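Local coordinates for putative capsular polysaccharide biosynthesis protein (Streptococcus pneumoniae serotype 4, PDB 6EWJ), which probably acts as a pyridoxal-phosphate-dependent sugar aminotransferase in the making of teichoic acid, at residues 81-86 / 95-100; 353-358 / 365-370. One frame throughout, in Å; residues are numbered along the deposited sequence.

Contact 1. Residues 81-86 / 95-100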
loop_
_atom_site.group_PDB
_atom_site.type_symbol
_atom_site.label_atom_id
_atom_site.label_comp_id
_atom_site.label_asym_id
_atom_site.label_seq_id
_atom_site.Cartn_x
_atom_site.Cartn_y
_atom_site.Cartn_z
ATOM N N ASP A 81 6.648 -23.676 -3.389
ATOM C CA ASP A 81 6.231 -23.457 -4.782
ATOM C C ASP A 81 7.283 -22.675 -5.575
ATOM O O ASP A 81 8.019 -21.869 -5.013
ATOM C CB ASP A 81 4.926 -22.667 -4.863
ATOM C CG ASP A 81 3.764 -23.354 -4.164
ATOM O OD1 ASP A 81 3.637 -24.575 -4.274
ATOM O OD2 ASP A 81 2.979 -22.646 -3.524
ATOM N N GLU A 82 7.342 -22.931 -6.883
ATOM C CA GLU A 82 8.206 -22.209 -7.821
ATOM C C GLU A 82 7.385 -21.301 -8.741
ATOM O O GLU A 82 6.225 -21.612 -9.113
ATOM C CB GLU A 82 9.033 -23.185 -8.644
ATOM C CG GLU A 82 10.080 -23.904 -7.795
ATOM C CD GLU A 82 10.829 -24.990 -8.521
ATOM O OE1 GLU A 82 10.493 -25.307 -9.699
ATOM O OE2 GLU A 82 11.779 -25.527 -7.906
ATOM N N VAL A 83 7.934 -20.121 -9.005
ATOM C CA VAL A 83 7.318 -19.167 -9.928
ATOM C C VAL A 83 8.339 -18.765 -10.938
ATOM O O VAL A 83 9.408 -18.288 -10.583
ATOM C CB VAL A 83 6.798 -17.880 -9.246
ATOM C CG1 VAL A 83 6.151 -16.950 -10.271
ATOM C CG2 VAL A 83 5.844 -18.232 -8.148
ATOM N N ILE A 84 7.999 -18.938 -12.202
ATOM C CA ILE A 84 8.924 -18.639 -13.263
ATOM C C ILE A 84 8.786 -17.184 -13.715
ATOM O O ILE A 84 7.678 -16.700 -13.971
ATOM C CB ILE A 84 8.733 -19.607 -14.454
ATOM C CG1 ILE A 84 9.311 -20.968 -14.083
ATOM C CG2 ILE A 84 9.389 -19.059 -15.692
ATOM C CD1 ILE A 84 9.031 -22.099 -15.036
ATOM N N VAL A 85 9.920 -16.524 -13.866
ATOM C CA VAL A 85 9.991 -15.169 -14.361
ATOM C C VAL A 85 11.142 -15.052 -15.370
ATOM O O VAL A 85 12.115 -15.785 -15.268
ATOM C CB VAL A 85 10.260 -14.135 -13.268
ATOM C CG1 VAL A 85 9.109 -14.112 -12.305
ATOM C CG2 VAL A 85 11.563 -14.403 -12.489
ATOM N N PRO A 86 11.055 -14.090 -16.303
ATOM C CA PRO A 86 12.229 -13.849 -17.131
ATOM C C PRO A 86 13.396 -13.280 -16.367
ATOM O O PRO A 86 13.198 -12.578 -15.364
ATOM C CB PRO A 86 11.730 -12.846 -18.171
ATOM C CG PRO A 86 10.221 -12.855 -18.105
ATOM C CD PRO A 86 9.921 -13.236 -16.682
ATOM N N SER A 95 10.290 -9.737 -7.009
ATOM C CA SER A 95 10.280 -9.501 -5.575
ATOM C C SER A 95 9.020 -10.020 -4.900
ATOM O O SER A 95 9.081 -10.545 -3.794
ATOM C CB SER A 95 10.394 -8.011 -5.271
ATOM O OG SER A 95 9.316 -7.295 -5.804
ATOM N N VAL A 96 7.900 -9.940 -5.585
ATOM C CA VAL A 96 6.638 -10.438 -5.006
ATOM C C VAL A 96 6.641 -11.943 -4.760
ATOM O O VAL A 96 5.925 -12.425 -3.897
ATOM C CB VAL A 96 5.401 -10.030 -5.868
ATOM C CG1 VAL A 96 5.280 -8.498 -6.005
ATOM C CG2 VAL A 96 5.407 -10.684 -7.210
ATOM N N ILE A 97 7.429 -12.681 -5.549
ATOM C CA ILE A 97 7.580 -14.117 -5.381
ATOM C C ILE A 97 8.206 -14.368 -4.034
ATOM O O ILE A 97 7.738 -15.226 -3.248
ATOM C CB ILE A 97 8.451 -14.730 -6.475
ATOM C CG1 ILE A 97 7.836 -14.454 -7.870
ATOM C CG2 ILE A 97 8.608 -16.226 -6.238
ATOM C CD1 ILE A 97 8.777 -14.680 -9.018
ATOM N N THR A 98 9.228 -13.577 -3.713
ATOM C CA THR A 98 9.912 -13.755 -2.426
ATOM C C THR A 98 8.991 -13.289 -1.298
ATOM O O THR A 98 9.028 -13.861 -0.195
ATOM C CB THR A 98 11.277 -13.051 -2.362
ATOM O OG1 THR A 98 11.102 -11.638 -2.402
ATOM C CG2 THR A 98 12.168 -13.480 -3.538
ATOM N N HIS A 99 8.154 -12.288 -1.554
ATOM C CA HIS A 99 7.222 -11.815 -0.538
ATOM C C HIS A 99 6.283 -12.873 -0.018
ATOM O O HIS A 99 6.026 -12.934 1.199
ATOM C CB HIS A 99 6.392 -10.642 -1.008
ATOM C CG HIS A 99 7.189 -9.405 -1.261
ATOM N ND1 HIS A 99 6.617 -8.247 -1.738
ATOM C CD2 HIS A 99 8.512 -9.140 -1.105
ATOM C CE1 HIS A 99 7.546 -7.325 -1.886
ATOM N NE2 HIS A 99 8.719 -7.859 -1.548
ATOM N N VAL A 100 5.787 -13.730 -0.904
ATOM C CA VAL A 100 4.883 -14.802 -0.505
ATOM C C VAL A 100 5.623 -16.056 -0.072
ATOM O O VAL A 100 5.020 -17.052 0.310
ATOM C CB VAL A 100 3.857 -15.132 -1.631
ATOM C CG1 VAL A 100 3.086 -13.908 -1.993
ATOM C CG2 VAL A 100 4.542 -15.739 -2.865
#
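I97 carries this contact from the helix, laying its side chain across V83 and reaching V85 on the strand; strand 82-86 and helix 92-99 are the first two elements of a beta-alpha-beta unit that strand 103-107 completes. Along the helix, S95 comes first and works through its carbonyl: its O takes H99 N at 3.0 Å and also T98 OG1 at 2.7 Å, the hydroxyl lying in the carbonyl plane on a lone pair. V96 packs on T65, E69 and L72, so helix 92-99 meets helix 64-74 through V96 and the sheet through I97; T65 is a pyridoxal-phosphate-binding residue, though the cofactor is absent here. At I97 the two branches divide the work. CG1 stands anti to the carbonyl carbon (chi1 -59°) and runs on extended (chi2 164°), carrying CD1 toward V85, while CG2 lies 3.9 Å from V83 CG2. V83 meets this side chain obliquely, its CG1 3.7 Å from I97 CD1. The tightest point is tip to tip, I97 CD1 3.4 Å from V85 CG1, closer than usual for two methyl groups. I97 also touches P104 of strand 103-107 and A102 in the loop before it. T98 and H99 turn to the dimer interface: both pack on the second subunit, where H99 NE2 bonds P260 O and the imidazole stacks on Y262, while ND1 is held by E69 of its own chain. Last comes V100, its N bonded to V96 O at 3.3 Å.

Contact 2. Residues 353-358 / 365-370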
loop_
_atom_site.group_PDB
_atom_site.type_symbol
_atom_site.label_atom_id
_atom_site.label_comp_id
_atom_site.label_asym_id
_atom_site.label_seq_id
_atom_site.Cartn_x
_atom_site.Cartn_y
_atom_site.Cartn_z
ATOM N N PRO A 353 19.683 -7.301 -16.080
ATOM C CA PRO A 353 19.039 -8.560 -15.804
ATOM C C PRO A 353 19.053 -8.745 -14.279
ATOM O O PRO A 353 19.976 -8.269 -13.610
ATOM C CB PRO A 353 19.973 -9.588 -16.451
ATOM C CG PRO A 353 20.672 -8.825 -17.507
ATOM C CD PRO A 353 20.860 -7.463 -16.942
ATOM N N LEU A 354 18.050 -9.434 -13.764
ATOM C CA LEU A 354 17.898 -9.614 -12.311
ATOM C C LEU A 354 19.175 -10.137 -11.628
ATOM O O LEU A 354 19.518 -9.616 -10.605
ATOM C CB LEU A 354 16.716 -10.508 -12.011
ATOM C CG LEU A 354 15.373 -9.912 -12.507
ATOM C CD1 LEU A 354 14.268 -10.841 -12.053
ATOM C CD2 LEU A 354 15.047 -8.510 -11.996
ATOM N N PRO A 355 19.900 -11.105 -12.262
ATOM C CA PRO A 355 21.115 -11.638 -11.663
ATOM C C PRO A 355 22.228 -10.638 -11.491
ATOM O O PRO A 355 23.117 -10.933 -10.745
ATOM C CB PRO A 355 21.528 -12.746 -12.626
ATOM C CG PRO A 355 20.256 -13.164 -13.271
ATOM C CD PRO A 355 19.515 -11.899 -13.450
ATOM N N LEU A 356 22.136 -9.444 -12.110
ATOM C CA LEU A 356 23.130 -8.386 -11.838
ATOM C C LEU A 356 22.901 -7.676 -10.513
ATOM O O LEU A 356 23.826 -7.083 -10.002
ATOM C CB LEU A 356 23.200 -7.337 -12.948
ATOM C CG LEU A 356 23.884 -7.693 -14.298
ATOM C CD1 LEU A 356 24.032 -6.443 -15.164
ATOM C CD2 LEU A 356 25.233 -8.318 -14.089
ATOM N N LEU A 357 21.683 -7.763 -9.981
ATOM C CA LEU A 357 21.249 -7.003 -8.805
ATOM C C LEU A 357 21.650 -7.771 -7.541
ATOM O O LEU A 357 21.482 -8.992 -7.459
ATOM C CB LEU A 357 19.757 -6.764 -8.852
ATOM C CG LEU A 357 19.176 -6.118 -10.127
ATOM C CD1 LEU A 357 17.655 -6.208 -10.107
ATOM C CD2 LEU A 357 19.672 -4.686 -10.372
ATOM N N THR A 358 22.215 -7.052 -6.589
ATOM C CA THR A 358 22.609 -7.637 -5.310
ATOM C C THR A 358 21.589 -8.554 -4.649
ATOM O O THR A 358 21.938 -9.642 -4.225
ATOM C CB THR A 358 23.033 -6.492 -4.349
ATOM O OG1 THR A 358 24.160 -5.806 -4.931
ATOM C CG2 THR A 358 23.340 -6.966 -2.907
ATOM N N PHE A 365 21.386 -16.419 -7.749
ATOM C CA PHE A 365 21.269 -16.262 -9.202
ATOM C C PHE A 365 22.543 -15.715 -9.826
ATOM O O PHE A 365 23.170 -14.803 -9.291
ATOM C CB PHE A 365 20.061 -15.417 -9.563
ATOM C CG PHE A 365 18.779 -16.053 -9.160
ATOM C CD1 PHE A 365 18.172 -17.014 -9.963
ATOM C CD2 PHE A 365 18.207 -15.759 -7.930
ATOM C CE1 PHE A 365 16.977 -17.599 -9.556
ATOM C CE2 PHE A 365 17.056 -16.389 -7.502
ATOM C CZ PHE A 365 16.440 -17.305 -8.306
ATOM N N ASP A 366 22.931 -16.293 -10.952
ATOM C CA ASP A 366 24.264 -16.051 -11.541
ATOM C C ASP A 366 24.109 -15.633 -13.012
ATOM O O ASP A 366 23.530 -16.375 -13.795
ATOM C CB ASP A 366 25.092 -17.329 -11.404
ATOM C CG ASP A 366 26.504 -17.183 -11.901
ATOM O OD1 ASP A 366 26.834 -16.258 -12.675
ATOM O OD2 ASP A 366 27.308 -18.047 -11.510
ATOM N N MET A 367 24.595 -14.440 -13.329
ATOM C CA MET A 367 24.494 -13.836 -14.650
ATOM C C MET A 367 24.999 -14.720 -15.778
ATOM O O MET A 367 24.416 -14.695 -16.882
ATOM C CB MET A 367 25.236 -12.482 -14.713
ATOM C CG MET A 367 24.888 -11.638 -15.951
ATOM S SD MET A 367 23.168 -10.980 -15.989
ATOM C CE MET A 367 22.284 -12.208 -16.953
ATOM N N THR A 368 26.025 -15.527 -15.488
ATOM C CA THR A 368 26.589 -16.432 -16.508
ATOM C C THR A 368 25.588 -17.496 -16.984
ATOM O O THR A 368 25.783 -18.086 -18.039
ATOM C CB THR A 368 27.907 -17.126 -16.037
ATOM O OG1 THR A 368 27.648 -17.985 -14.911
ATOM C CG2 THR A 368 28.979 -16.080 -15.648
ATOM N N ASN A 369 24.524 -17.753 -16.211
ATOM C CA ASN A 369 23.432 -18.666 -16.644
ATOM C C ASN A 369 22.450 -18.086 -17.640
ATOM O O ASN A 369 21.612 -18.821 -18.175
ATOM C CB ASN A 369 22.647 -19.216 -15.436
ATOM C CG ASN A 369 23.431 -20.218 -14.603
ATOM O OD1 ASN A 369 23.466 -20.115 -13.364
ATOM N ND2 ASN A 369 24.062 -21.162 -15.247
ATOM N N TYR A 370 22.502 -16.771 -17.868
ATOM C CA TYR A 370 21.511 -16.080 -18.686
ATOM C C TYR A 370 22.185 -15.136 -19.653
ATOM O O TYR A 370 21.942 -13.932 -19.619
ATOM C CB TYR A 370 20.472 -15.340 -17.774
ATOM C CG TYR A 370 20.050 -16.136 -16.585
ATOM C CD1 TYR A 370 19.007 -17.057 -16.657
ATOM C CD2 TYR A 370 20.673 -15.959 -15.353
ATOM C CE1 TYR A 370 18.648 -17.837 -15.570
ATOM C CE2 TYR A 370 20.273 -16.694 -14.235
ATOM C CZ TYR A 370 19.274 -17.642 -14.357
ATOM O OH TYR A 370 18.926 -18.427 -13.260
HETATM O O HOH W 1 25.299 -12.513 -11.026
#
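P355, in the 3-10 turn 354-356, packs on M367, in the turn 367-369, with P355 CB 3.6 Å from M367 N; the two turns flank helix 358-361. The close packing is built on prolines and sulfur. M367 CG stands anti to the backbone N (chi1 -166°), and bends at the next two torsions swing SD and CE across the P353 ring at about a right angle, with SD 3.5 Å from P353 CB. L356 adds its branch point, CG lying 3.8 Å from the same sulfur. P353 also packs on A373 and F377 of helix 371-378, and its side chain is about 6 Å from that of Y351, a pyridoxal-phosphate-binding residue. On the inner side P355 CG comes obliquely to the Y370 ring, 3.5 Å from CD2, and M106 of strand 103-107 touches both residues. The looser side is polar: D366 forms an Asx turn, its OD1 taking T368 N from 41° above the carboxylate plane, next to exposed T368 and N369. L356 N and L357 N bond P353 O and L354 O, and N369 N and Y370 N bond D366 O and M367 O; apolar packing therefore joins the turns, with one water accepting from M367 N and donating to P355 O.

Contact 1 closes before contact 2 opens, and their centres lie about 15 Å apart on the same side of the chain's centre. Strand 82-86 belongs to the mixed seven-stranded sheet, with strand 103-107 at its edge within this chain; M106 on that edge strand packs against the loops of contact 2. The two contacts touch directly where P86 O lies 3.9 Å from L354 CD1, and a backbone hydrogen bond joins L354 to A87, the residue just after the strand. Residues 353-358 follow closely on Y351, which binds pyridoxal phosphate, although this apo chain holds none. Both contacts also reach the second subunit, so the sheet, the loops around helix 358-361 and the subunit interface adjoin beside the cofactor site.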